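Local coordinates for protein neuraminidase (Influenza A virus, PDB 4K3Y) that forms a calcium-binding, six-bladed neuraminidase-like beta-propeller of a bat influenza A virus and probably acts at the virus surface, at residues C[136-141]-C[168-173]. Numbering follows the deposited sequence.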
loop_
_atom_site.group_PDB
_atom_site.type_symbol
_atom_site.label_atom_id
_atom_site.label_comp_id
_atom_site.label_asym_id
_atom_site.label_seq_id
_atom_site.Cartn_x
_atom_site.Cartn_y
_atom_site.Cartn_z
ATOM N N PRO C 136 -1.615 -16.775 -34.116
ATOM C CA PRO C 136 -0.624 -17.515 -34.905
ATOM C C PRO C 136 -1.088 -17.773 -36.332
ATOM O O PRO C 136 -2.206 -18.228 -36.557
ATOM C CB PRO C 136 -0.470 -18.841 -34.134
ATOM C CG PRO C 136 -1.739 -18.974 -33.332
ATOM C CD PRO C 136 -2.169 -17.575 -33.004
ATOM N N THR C 137 -0.223 -17.454 -37.286
ATOM C CA THR C 137 -0.392 -17.901 -38.657
ATOM C C THR C 137 0.153 -19.328 -38.759
ATOM O O THR C 137 -0.574 -20.270 -39.099
ATOM C CB THR C 137 0.365 -16.972 -39.648
ATOM O OG1 THR C 137 1.583 -17.589 -40.091
ATOM C CG2 THR C 137 0.705 -15.649 -38.979
ATOM N N ASN C 138 1.432 -19.468 -38.406
ATOM C CA ASN C 138 2.210 -20.675 -38.663
ATOM C C ASN C 138 2.195 -21.777 -37.580
ATOM O O ASN C 138 3.233 -22.380 -37.298
ATOM C CB ASN C 138 3.659 -20.307 -39.021
ATOM C CG ASN C 138 3.793 -19.726 -40.430
ATOM O OD1 ASN C 138 4.706 -18.942 -40.697
ATOM N ND2 ASN C 138 2.890 -20.117 -41.338
ATOM N N GLY C 139 1.028 -22.050 -36.993
ATOM C CA GLY C 139 0.856 -23.240 -36.171
ATOM C C GLY C 139 0.850 -23.069 -34.658
ATOM O O GLY C 139 0.169 -23.818 -33.946
ATOM N N GLY C 140 1.618 -22.102 -34.157
ATOM C CA GLY C 140 1.662 -21.830 -32.731
ATOM C C GLY C 140 2.484 -22.859 -31.979
ATOM O O GLY C 140 2.962 -23.832 -32.570
ATOM N N PRO C 141 2.648 -22.658 -30.661
ATOM C CA PRO C 141 2.013 -21.547 -29.954
ATOM C C PRO C 141 2.864 -20.278 -30.077
ATOM O O PRO C 141 4.091 -20.362 -30.248
ATOM C CB PRO C 141 2.006 -22.048 -28.509
ATOM C CG PRO C 141 3.313 -22.802 -28.405
ATOM C CD PRO C 141 3.564 -23.411 -29.780
ATOM N N ALA C 168 11.828 -24.518 -37.946
ATOM C CA ALA C 168 10.946 -23.780 -38.838
ATOM C C ALA C 168 10.237 -22.672 -38.064
ATOM O O ALA C 168 9.004 -22.623 -38.010
ATOM C CB ALA C 168 9.935 -24.721 -39.477
ATOM N N SER C 169 11.019 -21.790 -37.451
ATOM C CA SER C 169 10.461 -20.704 -36.649
ATOM C C SER C 169 10.266 -19.434 -37.477
ATOM O O SER C 169 11.141 -19.055 -38.265
ATOM C CB SER C 169 11.376 -20.406 -35.457
ATOM O OG SER C 169 12.734 -20.346 -35.854
ATOM N N SER C 170 9.120 -18.779 -37.309
ATOM C CA SER C 170 8.933 -17.461 -37.909
ATOM C C SER C 170 8.931 -16.388 -36.823
ATOM O O SER C 170 8.537 -16.647 -35.683
ATOM C CB SER C 170 7.655 -17.413 -38.748
ATOM O OG SER C 170 6.517 -17.780 -37.989
ATOM N N HIS C 171 9.389 -15.189 -37.166
ATOM C CA HIS C 171 9.461 -14.103 -36.184
ATOM C C HIS C 171 8.986 -12.773 -36.767
ATOM O O HIS C 171 9.208 -12.478 -37.943
ATOM C CB HIS C 171 10.881 -13.996 -35.614
ATOM C CG HIS C 171 11.437 -15.317 -35.180
ATOM N ND1 HIS C 171 11.177 -15.867 -33.944
ATOM C CD2 HIS C 171 12.191 -16.226 -35.844
ATOM C CE1 HIS C 171 11.769 -17.043 -33.853
ATOM N NE2 HIS C 171 12.390 -17.286 -34.994
ATOM N N ARG C 172 8.314 -11.983 -35.943
ATOM C CA ARG C 172 7.738 -10.727 -36.399
ATOM C C ARG C 172 8.066 -9.546 -35.501
ATOM O O ARG C 172 8.069 -9.656 -34.272
ATOM C CB ARG C 172 6.224 -10.865 -36.529
ATOM C CG ARG C 172 5.797 -11.678 -37.736
ATOM C CD ARG C 172 4.297 -11.770 -37.800
ATOM N NE ARG C 172 3.841 -12.397 -39.035
ATOM C CZ ARG C 172 2.562 -12.480 -39.392
ATOM N NH1 ARG C 172 1.623 -11.965 -38.600
ATOM N NH2 ARG C 172 2.221 -13.069 -40.540
ATOM N N LEU C 173 8.341 -8.416 -36.139
ATOM C CA LEU C 173 8.562 -7.158 -35.439
ATOM C C LEU C 173 7.238 -6.396 -35.278
ATOM O O LEU C 173 6.597 -6.043 -36.260
ATOM C CB LEU C 173 9.560 -6.309 -36.220
ATOM C CG LEU C 173 10.725 -5.752 -35.413
ATOM C CD1 LEU C 173 11.487 -4.723 -36.234
ATOM C CD2 LEU C 173 10.232 -5.151 -34.097
#
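Asn138 and Ser170 bring the two backbones nearest, with their CA atoms 7.5 Å apart, too far for main-chain pairing, so side chains bridge the gap. Segment 136-141 is an irregular loop that bends at Thr137 and Asn138, then runs through Gly139 and Gly140, both with positive phi. The backbone angles at Gly139 (phi 103°) suit a residue without a side chain; a cis peptide bond then leads into Pro141. Residues 170-173, by contrast, are extended strand, whose every second side chain, Ser170 and Arg172, starts toward the loop.

The polar link is slight. The hydroxyl of Ser170 donates a weak hydrogen bond from OG to OD1 of Asn138, at 3.5 Å; the asparagine suits its place because its amide offers an oxygen acceptor. A chi1 of 56° turns OG of Ser170 toward the loop, where it also lies 4.0 Å from CB of Asn138, and a short hydroxyl suits a position beside an amide oxygen. Further along, Arg172 reaches out with an extended chain from CG to NE, and the methyl of Thr137, approaching from the opposite direction, lies over one face of its guanidinium group. Thr137 CG2 is 3.4 Å from Arg172 NH2, a van der Waals contact in which the threonine offers carbon to the flat group. Arg172 also makes a cation-pi interaction with Trp184 on the next strand.

Asp162, on strand 155-162, ties the loop down more firmly: its two carboxylate oxygens accept the backbone N-H groups of Asn138 and Gly140, while its backbone pairs with that of Ser170. The contact thus sits at the surface of a six-bladed neuraminidase beta-propeller, where the loop linking the blade that ends in strand 129-134 to the following one folds against strand 170-177, the third strand of that following blade.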